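Local coordinates for protein dihydroorotase (PDB 3PNU) that probably catalyses the reversible cyclization of carbamoyl aspartate to dihydroorotate, a zinc-dependent step in de novo pyrimidine synthesis, at residues L35-R38 with M42-L45; P65-L70 with K74-R79; N335-K340 with V344-A349. One frame throughout, in Å; residues are numbered along the deposited sequence.

Contact 1: L35-R38 with M42-L45. With ZN (zinc ion), chain D.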
loop_
_atom_site.group_PDB
_atom_site.type_symbol
_atom_site.label_atom_id
_atom_site.label_comp_id
_atom_site.label_asym_id
_atom_site.label_seq_id
_atom_site.Cartn_x
_atom_site.Cartn_y
_atom_site.Cartn_z
ATOM N N LEU A 35 -12.592 18.319 8.431
ATOM C CA LEU A 35 -11.337 19.037 8.246
ATOM C C LEU A 35 -10.413 19.008 9.445
ATOM O O LEU A 35 -10.856 19.133 10.572
ATOM C CB LEU A 35 -11.660 20.515 7.935
ATOM C CG LEU A 35 -10.533 21.513 7.579
ATOM C CD1 LEU A 35 -9.710 21.019 6.389
ATOM C CD2 LEU A 35 -11.118 22.919 7.271
ATOM N N HIS A 36 -9.116 18.860 9.177
ATOM C CA HIS A 36 -8.072 18.899 10.227
ATOM C C HIS A 36 -7.260 20.182 10.082
ATOM O O HIS A 36 -6.653 20.418 9.039
ATOM C CB HIS A 36 -7.143 17.689 10.118
ATOM C CG HIS A 36 -7.818 16.399 10.422
ATOM N ND1 HIS A 36 -7.988 15.935 11.713
ATOM C CD2 HIS A 36 -8.383 15.483 9.611
ATOM C CE1 HIS A 36 -8.634 14.784 11.674
ATOM N NE2 HIS A 36 -8.883 14.489 10.412
ATOM N N LEU A 37 -7.265 21.011 11.123
ATOM C CA LEU A 37 -6.540 22.295 11.121
ATOM C C LEU A 37 -5.332 22.303 12.063
ATOM O O LEU A 37 -4.629 23.311 12.184
ATOM C CB LEU A 37 -7.479 23.431 11.547
ATOM C CG LEU A 37 -8.594 23.852 10.600
ATOM C CD1 LEU A 37 -9.444 24.965 11.253
ATOM C CD2 LEU A 37 -8.012 24.301 9.277
ATOM N N ARG A 38 -5.109 21.188 12.749
ATOM C CA ARG A 38 -3.977 21.062 13.662
ATOM C C ARG A 38 -4.002 22.154 14.743
ATOM O O ARG A 38 -5.061 22.426 15.322
ATOM C CB ARG A 38 -2.661 21.080 12.879
ATOM C CG ARG A 38 -2.571 20.037 11.777
ATOM C CD ARG A 38 -2.867 18.612 12.292
ATOM N NE ARG A 38 -2.699 17.642 11.216
ATOM C CZ ARG A 38 -3.113 16.381 11.261
ATOM N NH1 ARG A 38 -3.752 15.920 12.328
ATOM N NH2 ARG A 38 -2.900 15.584 10.220
ATOM N N MET A 42 1.059 25.545 12.931
ATOM C CA MET A 42 0.516 24.847 11.760
ATOM C C MET A 42 -0.870 25.415 11.389
ATOM O O MET A 42 -1.183 25.660 10.216
ATOM C CB MET A 42 0.428 23.328 12.029
ATOM C CG MET A 42 -0.150 22.518 10.849
ATOM S SD MET A 42 0.821 22.578 9.333
ATOM C CE MET A 42 2.245 21.594 9.849
ATOM N N LEU A 43 -1.691 25.613 12.411
ATOM C CA LEU A 43 -3.008 26.180 12.220
ATOM C C LEU A 43 -2.929 27.515 11.479
ATOM O O LEU A 43 -3.639 27.712 10.496
ATOM C CB LEU A 43 -3.694 26.352 13.567
ATOM C CG LEU A 43 -5.058 27.022 13.548
ATOM C CD1 LEU A 43 -6.002 26.365 12.543
ATOM C CD2 LEU A 43 -5.633 26.987 14.952
ATOM N N GLU A 44 -2.048 28.408 11.936
ATOM C CA GLU A 44 -1.877 29.740 11.317
ATOM C C GLU A 44 -1.517 29.667 9.831
ATOM O O GLU A 44 -1.809 30.590 9.064
ATOM C CB GLU A 44 -0.803 30.559 12.064
ATOM C CG GLU A 44 -1.147 30.865 13.531
ATOM C CD GLU A 44 0.046 31.383 14.343
ATOM O OE1 GLU A 44 1.093 31.735 13.740
ATOM O OE2 GLU A 44 -0.072 31.426 15.596
ATOM N N LEU A 45 -0.892 28.570 9.426
ATOM C CA LEU A 45 -0.485 28.401 8.029
ATOM C C LEU A 45 -1.566 27.829 7.105
ATOM O O LEU A 45 -1.768 28.329 6.002
ATOM C CB LEU A 45 0.756 27.504 7.962
ATOM C CG LEU A 45 1.262 27.139 6.557
ATOM C CD1 LEU A 45 1.489 28.369 5.702
ATOM C CD2 LEU A 45 2.538 26.306 6.662
HETATM ZN ZN ZN D . -10.139 12.843 9.609
HETATM O O HOH W 1 -9.536 10.703 8.681
#

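Contact 2: P65-L70 with K74-R79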
loop_
_atom_site.group_PDB
_atom_site.type_symbol
_atom_site.label_atom_id
_atom_site.label_comp_id
_atom_site.label_asym_id
_atom_site.label_seq_id
_atom_site.Cartn_x
_atom_site.Cartn_y
_atom_site.Cartn_z
ATOM N N PRO A 65 -3.214 16.988 23.644
ATOM C CA PRO A 65 -4.168 15.904 23.864
ATOM C C PRO A 65 -5.478 16.202 23.144
ATOM O O PRO A 65 -5.700 17.335 22.711
ATOM C CB PRO A 65 -4.367 15.912 25.379
ATOM C CG PRO A 65 -4.150 17.339 25.784
ATOM C CD PRO A 65 -3.249 17.980 24.727
ATOM N N PRO A 66 -6.347 15.197 23.009
ATOM C CA PRO A 66 -7.587 15.443 22.282
ATOM C C PRO A 66 -8.605 16.287 23.051
ATOM O O PRO A 66 -8.755 16.146 24.266
ATOM C CB PRO A 66 -8.131 14.026 22.015
ATOM C CG PRO A 66 -7.026 13.069 22.475
ATOM C CD PRO A 66 -6.265 13.814 23.497
ATOM N N LEU A 67 -9.307 17.143 22.317
ATOM C CA LEU A 67 -10.305 18.020 22.898
ATOM C C LEU A 67 -11.398 17.216 23.582
ATOM O O LEU A 67 -12.211 16.583 22.912
ATOM C CB LEU A 67 -10.903 18.922 21.817
ATOM C CG LEU A 67 -9.865 19.738 21.039
ATOM C CD1 LEU A 67 -10.558 20.604 20.025
ATOM C CD2 LEU A 67 -9.011 20.579 21.983
ATOM N N CYS A 68 -11.413 17.244 24.919
ATOM C CA CYS A 68 -12.405 16.507 25.709
ATOM C C CYS A 68 -13.137 17.361 26.754
ATOM O O CYS A 68 -13.788 16.816 27.651
ATOM C CB CYS A 68 -11.760 15.283 26.379
ATOM S SG CYS A 68 -11.189 13.975 25.216
ATOM N N ASN A 69 -13.037 18.688 26.651
ATOM C CA ASN A 69 -13.769 19.588 27.562
ATOM C C ASN A 69 -14.015 20.941 26.900
ATOM O O ASN A 69 -13.278 21.343 26.001
ATOM C CB ASN A 69 -13.072 19.720 28.928
ATOM C CG ASN A 69 -11.739 20.432 28.847
ATOM O OD1 ASN A 69 -11.645 21.559 28.351
ATOM N ND2 ASN A 69 -10.699 19.787 29.362
ATOM N N LEU A 70 -15.060 21.634 27.351
ATOM C CA LEU A 70 -15.472 22.923 26.756
ATOM C C LEU A 70 -14.430 24.023 26.793
ATOM O O LEU A 70 -14.282 24.781 25.823
ATOM C CB LEU A 70 -16.751 23.413 27.418
ATOM C CG LEU A 70 -17.972 22.519 27.177
ATOM C CD1 LEU A 70 -19.158 22.923 28.056
ATOM C CD2 LEU A 70 -18.348 22.532 25.700
ATOM N N LYS A 74 -13.224 25.923 23.501
ATOM C CA LYS A 74 -13.348 27.384 23.332
ATOM C C LYS A 74 -11.984 27.961 22.989
ATOM O O LYS A 74 -11.841 28.742 22.048
ATOM C CB LYS A 74 -13.856 28.070 24.614
ATOM C CG LYS A 74 -14.006 29.622 24.488
ATOM C CD LYS A 74 -14.119 30.353 25.863
ATOM C CE LYS A 74 -15.352 29.946 26.698
ATOM N NZ LYS A 74 -16.655 30.317 26.055
ATOM N N ALA A 75 -10.984 27.560 23.768
ATOM C CA ALA A 75 -9.618 28.016 23.575
ATOM C C ALA A 75 -9.150 27.773 22.138
ATOM O O ALA A 75 -8.628 28.677 21.493
ATOM C CB ALA A 75 -8.690 27.314 24.575
ATOM N N TYR A 76 -9.356 26.551 21.639
ATOM C CA TYR A 76 -8.952 26.176 20.264
ATOM C C TYR A 76 -9.738 26.972 19.228
ATOM O O TYR A 76 -9.182 27.440 18.226
ATOM C CB TYR A 76 -9.133 24.663 20.075
ATOM C CG TYR A 76 -8.779 24.114 18.711
ATOM C CD1 TYR A 76 -7.616 24.508 18.058
ATOM C CD2 TYR A 76 -9.567 23.132 18.109
ATOM C CE1 TYR A 76 -7.276 23.999 16.820
ATOM C CE2 TYR A 76 -9.225 22.592 16.868
ATOM C CZ TYR A 76 -8.085 23.029 16.230
ATOM O OH TYR A 76 -7.742 22.513 15.007
ATOM N N LYS A 77 -11.037 27.128 19.478
ATOM C CA LYS A 77 -11.900 27.915 18.588
ATOM C C LYS A 77 -11.321 29.319 18.454
ATOM O O LYS A 77 -11.126 29.821 17.339
ATOM C CB LYS A 77 -13.325 27.993 19.134
ATOM C CG LYS A 77 -14.289 28.772 18.237
ATOM C CD LYS A 77 -15.732 28.688 18.747
ATOM C CE LYS A 77 -16.704 29.325 17.768
ATOM N NZ LYS A 77 -18.114 29.278 18.244
ATOM N N MET A 78 -11.032 29.947 19.597
ATOM C CA MET A 78 -10.460 31.285 19.570
ATOM C C MET A 78 -9.241 31.280 18.668
ATOM O O MET A 78 -9.115 32.133 17.785
ATOM C CB MET A 78 -10.081 31.786 20.979
ATOM C CG MET A 78 -11.272 32.017 21.939
ATOM S SD MET A 78 -12.561 33.176 21.347
ATOM C CE MET A 78 -13.718 33.153 22.744
ATOM N N ARG A 79 -8.354 30.303 18.871
ATOM C CA ARG A 79 -7.135 30.215 18.059
ATOM C C ARG A 79 -7.479 30.114 16.577
ATOM O O ARG A 79 -6.845 30.757 15.748
ATOM C CB ARG A 79 -6.228 29.047 18.500
ATOM C CG ARG A 79 -5.715 29.143 19.934
ATOM C CD ARG A 79 -4.538 28.181 20.212
ATOM N NE ARG A 79 -4.909 26.769 20.241
ATOM C CZ ARG A 79 -5.366 26.140 21.322
ATOM N NH1 ARG A 79 -5.535 26.795 22.460
ATOM N NH2 ARG A 79 -5.679 24.853 21.268
#

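Contact 3: N335-K340 with V344-A349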
loop_
_atom_site.group_PDB
_atom_site.type_symbol
_atom_site.label_atom_id
_atom_site.label_comp_id
_atom_site.label_asym_id
_atom_site.label_seq_id
_atom_site.Cartn_x
_atom_site.Cartn_y
_atom_site.Cartn_z
ATOM N N ASN A 335 4.272 23.819 -4.917
ATOM C CA ASN A 335 4.840 22.561 -4.484
ATOM C C ASN A 335 4.870 22.487 -2.960
ATOM O O ASN A 335 5.094 21.422 -2.392
ATOM C CB ASN A 335 6.239 22.388 -5.087
ATOM C CG ASN A 335 6.216 22.364 -6.615
ATOM O OD1 ASN A 335 5.208 22.019 -7.234
ATOM N ND2 ASN A 335 7.328 22.731 -7.221
ATOM N N VAL A 336 4.619 23.617 -2.305
ATOM C CA VAL A 336 4.608 23.677 -0.847
ATOM C C VAL A 336 3.923 24.967 -0.366
ATOM O O VAL A 336 3.854 25.949 -1.095
ATOM C CB VAL A 336 6.063 23.618 -0.285
ATOM C CG1 VAL A 336 6.866 24.823 -0.767
ATOM C CG2 VAL A 336 6.077 23.540 1.246
ATOM N N TYR A 337 3.391 24.951 0.846
ATOM C CA TYR A 337 2.799 26.144 1.432
ATOM C C TYR A 337 3.633 26.435 2.681
ATOM O O TYR A 337 3.416 25.872 3.744
ATOM C CB TYR A 337 1.298 25.962 1.704
ATOM C CG TYR A 337 0.437 26.049 0.438
ATOM C CD1 TYR A 337 -0.195 27.241 0.084
ATOM C CD2 TYR A 337 0.271 24.955 -0.400
ATOM C CE1 TYR A 337 -0.981 27.334 -1.069
ATOM C CE2 TYR A 337 -0.510 25.043 -1.557
ATOM C CZ TYR A 337 -1.133 26.236 -1.878
ATOM O OH TYR A 337 -1.897 26.334 -3.011
ATOM N N GLU A 338 4.600 27.329 2.507
ATOM C CA GLU A 338 5.598 27.665 3.523
ATOM C C GLU A 338 5.293 28.800 4.486
ATOM O O GLU A 338 4.311 29.527 4.373
ATOM C CB GLU A 338 6.905 28.049 2.791
ATOM C CG GLU A 338 7.591 26.909 2.049
ATOM C CD GLU A 338 8.539 27.388 0.948
ATOM O OE1 GLU A 338 8.083 28.132 0.050
ATOM O OE2 GLU A 338 9.723 26.983 0.955
ATOM N N ASP A 339 6.197 28.905 5.447
ATOM C CA ASP A 339 6.227 29.968 6.418
ATOM C C ASP A 339 7.473 29.742 7.307
ATOM O O ASP A 339 8.364 28.944 6.979
ATOM C CB ASP A 339 4.905 30.106 7.218
ATOM C CG ASP A 339 4.765 29.097 8.340
ATOM O OD1 ASP A 339 3.897 29.318 9.212
ATOM O OD2 ASP A 339 5.524 28.107 8.375
ATOM N N LYS A 340 7.502 30.465 8.417
ATOM C CA LYS A 340 8.575 30.475 9.405
ATOM C C LYS A 340 8.705 29.168 10.201
ATOM O O LYS A 340 9.818 28.724 10.506
ATOM C CB LYS A 340 8.250 31.647 10.356
ATOM C CG LYS A 340 9.220 32.041 11.468
ATOM C CD LYS A 340 8.549 33.193 12.278
ATOM C CE LYS A 340 9.349 33.711 13.476
ATOM N NZ LYS A 340 10.534 34.517 13.063
ATOM N N VAL A 344 4.332 22.478 4.148
ATOM C CA VAL A 344 3.442 21.375 3.822
ATOM C C VAL A 344 3.317 21.177 2.332
ATOM O O VAL A 344 3.264 22.144 1.583
ATOM C CB VAL A 344 2.039 21.659 4.392
ATOM C CG1 VAL A 344 1.073 20.569 4.000
ATOM C CG2 VAL A 344 2.101 21.812 5.931
ATOM N N VAL A 345 3.267 19.911 1.913
ATOM C CA VAL A 345 3.118 19.561 0.512
ATOM C C VAL A 345 1.632 19.382 0.257
ATOM O O VAL A 345 0.975 18.575 0.907
ATOM C CB VAL A 345 3.842 18.242 0.143
ATOM C CG1 VAL A 345 3.724 17.986 -1.362
ATOM C CG2 VAL A 345 5.326 18.276 0.571
ATOM N N PRO A 346 1.092 20.130 -0.700
ATOM C CA PRO A 346 -0.325 20.027 -1.000
ATOM C C PRO A 346 -0.626 18.917 -1.971
ATOM O O PRO A 346 0.275 18.422 -2.628
ATOM C CB PRO A 346 -0.619 21.357 -1.685
ATOM C CG PRO A 346 0.615 21.613 -2.460
ATOM C CD PRO A 346 1.759 21.106 -1.577
ATOM N N TYR A 347 -1.909 18.558 -2.041
ATOM C CA TYR A 347 -2.419 17.552 -2.947
ATOM C C TYR A 347 -2.361 18.151 -4.332
ATOM O O TYR A 347 -2.443 19.375 -4.480
ATOM C CB TYR A 347 -3.866 17.196 -2.562
ATOM C CG TYR A 347 -4.562 16.214 -3.495
ATOM C CD1 TYR A 347 -4.087 14.921 -3.654
ATOM C CD2 TYR A 347 -5.710 16.566 -4.187
ATOM C CE1 TYR A 347 -4.718 14.016 -4.502
ATOM C CE2 TYR A 347 -6.356 15.649 -5.036
ATOM C CZ TYR A 347 -5.843 14.373 -5.173
ATOM O OH TYR A 347 -6.436 13.450 -6.002
ATOM N N MET A 348 -2.212 17.312 -5.352
ATOM C CA MET A 348 -2.123 17.802 -6.723
ATOM C C MET A 348 -0.913 18.757 -6.895
ATOM O O MET A 348 -0.827 19.481 -7.879
ATOM C CB MET A 348 -3.423 18.515 -7.091
ATOM C CG MET A 348 -4.625 17.604 -7.314
ATOM S SD MET A 348 -4.695 16.938 -8.983
ATOM C CE MET A 348 -6.162 15.896 -8.914
ATOM N N ALA A 349 0.012 18.756 -5.930
ATOM C CA ALA A 349 1.204 19.607 -5.988
ATOM C C ALA A 349 1.796 19.605 -7.402
ATOM O O ALA A 349 1.826 18.567 -8.065
ATOM C CB ALA A 349 2.237 19.131 -4.989
#

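Contact 1: L35-R38 with M42-L45
With chi1 at 176°, the Leu43 side chain extends from the helix so far that its CD1 reaches both CB and the carbonyl oxygen of Leu37. Leu43 CD1 lies 3.4 Å from Leu37 CB, which the loop backbone holds against the methyl, and the two side chains cross at a slant. The Leu37 oxygen also receives a CA-H...O contact from Leu43 CA at 3.3 Å, so the helix residue meets it with backbone and side chain together. This is the end of the first barrel strand of a TIM-barrel amidohydrolase, where the loop turns into helix 40-51. His36 is the second histidine of the His-X-His pair formed with His34. Its NE2 binds a zinc ion at 2.2 Å, alongside His34, Asp261 and carboxylated Lys116, and a water lies 2.4 Å from that zinc. Arg38 and Met42 lie alongside each other where they leave their backbones, Arg38 CB 3.5 Å from Met42 CG. The Arg38 chain bends at chi2 and leads its guanidinium away from the helix, where NH2 is hydrogen-bonded to Pro264 O. His36, Leu37 and Arg38 are predicted to bind substrate.

Contact 2: P65-L70 with K74-R79
The Tyr76 ring takes a methyl of Leu67 obliquely: Leu67 CD1 lies 3.3 Å from Tyr76 CD2, with CE2 and CG of the same ring somewhat further off. The other flat group is the Arg79 guanidinium, which has Tyr76 CA over the centre of one face, 3.6 Å above its plane. The leucine and tyrosine side chains cross at about a right angle, and CD1 is the one leucine side-chain atom within 4.2 Å of the ring. Tyr76 has CG anti to the backbone N (chi1 179°), which carries the ring out from the helix, past Leu67 CD1, and Leu67 answers with its CB directed at the helix. A second, polar link lies two residues earlier on the helix. Lys74 N donates to Leu70 O at 2.8 Å, and the N-H...O angle of 171° makes the bond nearly straight. It is the i to i+4 bond of the opening turn of helix 70-84. Lys74 CB rests 3.5 Å from the same oxygen, while the rest of the lysine chain, bent at chi3 and chi4, carries its ammonium away from the loop. The loop and helix follow strand 56-59 as part of a beta-alpha unit of the TIM barrel. Asn69 is the N-cap of the helix, its OD1 accepting the backbone N of Asp72, and the Leu67 backbone is hydrogen-bonded to Phe96. Leu70 packs on Ser107 and Ala108 of helix 102-108, and Arg79 makes a salt bridge to Asp39, just ahead of helix 40-51. Further along helix 70-84 the Tyr76 ring packs on Met93 of strand 90-93 and on Leu43 of helix 40-51.

Contact 3: N335-K340 with V344-A349
A single backbone hydrogen bond, Tyr337 N to Val344 O at 2.9 Å with an N-H...O angle of 154°, joins the two segments as a loose antiparallel pair. Val336 crowds the same acceptor from the preceding residue: its CA makes a CA-H...O contact with Val344 O at 3.2 Å, and its CG2 methyl comes equally near to that oxygen. A chi1 of 62° sets this methyl against the Val344 backbone, with Val336 CG2 also 3.5 Å from Val344 N. This is a short, weakly bonded beta hairpin, strand 337-338 against 343-344, in whose turn Asp339 OD2 accepts the backbone N of Asn342. Beyond Val344 the chain leaves the hairpin, and contact passes to Pro346. The proline meets the Tyr337 ring at its rim: Pro346 CB is 3.7 Å from Tyr337 CE2, and Pro346 CG sits in the ring plane. The two side chains cross at about a right angle, and the proline packs against the edge. Tyr337 also touches Leu49 of helix 40-51 and Pro283. Pro346 CD lies 3.4 Å from Asn335 O, an oxygen that Val345 CG1 approaches too, at 3.8 Å. A type II turn from Pro346 to Ala349 then reverses the chain, closed by a weak bond from Ala349 N to Pro346 O; Met348 sits at its third position with a positive phi of 60°. The reversal returns Ala349 alongside Asn335, whose OD1 is 4.2 Å from Ala349 C. Val344 packs on Pro264, with its side chain about 6 Å from that of His265, a predicted substrate-binding residue.

Following the chain from the N terminus, the three contacts come in series; none nests in or crosses another. Contact 1 closes the turn from strand 31-35 into helix 40-51. Contact 2 closes the next such turn, from the loop after strand 56-59 into helix 70-84. Contact 3 comes far later, closing the hairpin that precedes strand 352-357. Contact 1 bridges the others. Its Arg38 O lies 2.7 Å from Tyr76 OH of contact 2, a probable though weak hydrogen bond, and Leu43 CD2 packs on Tyr76 CE1, helix against helix. Toward contact 3, Met42 SD packs on Val344 CG2 while Leu45 rests on residues 337-339. Contacts 2 and 3 do not meet, their nearest atoms being about 13 Å apart.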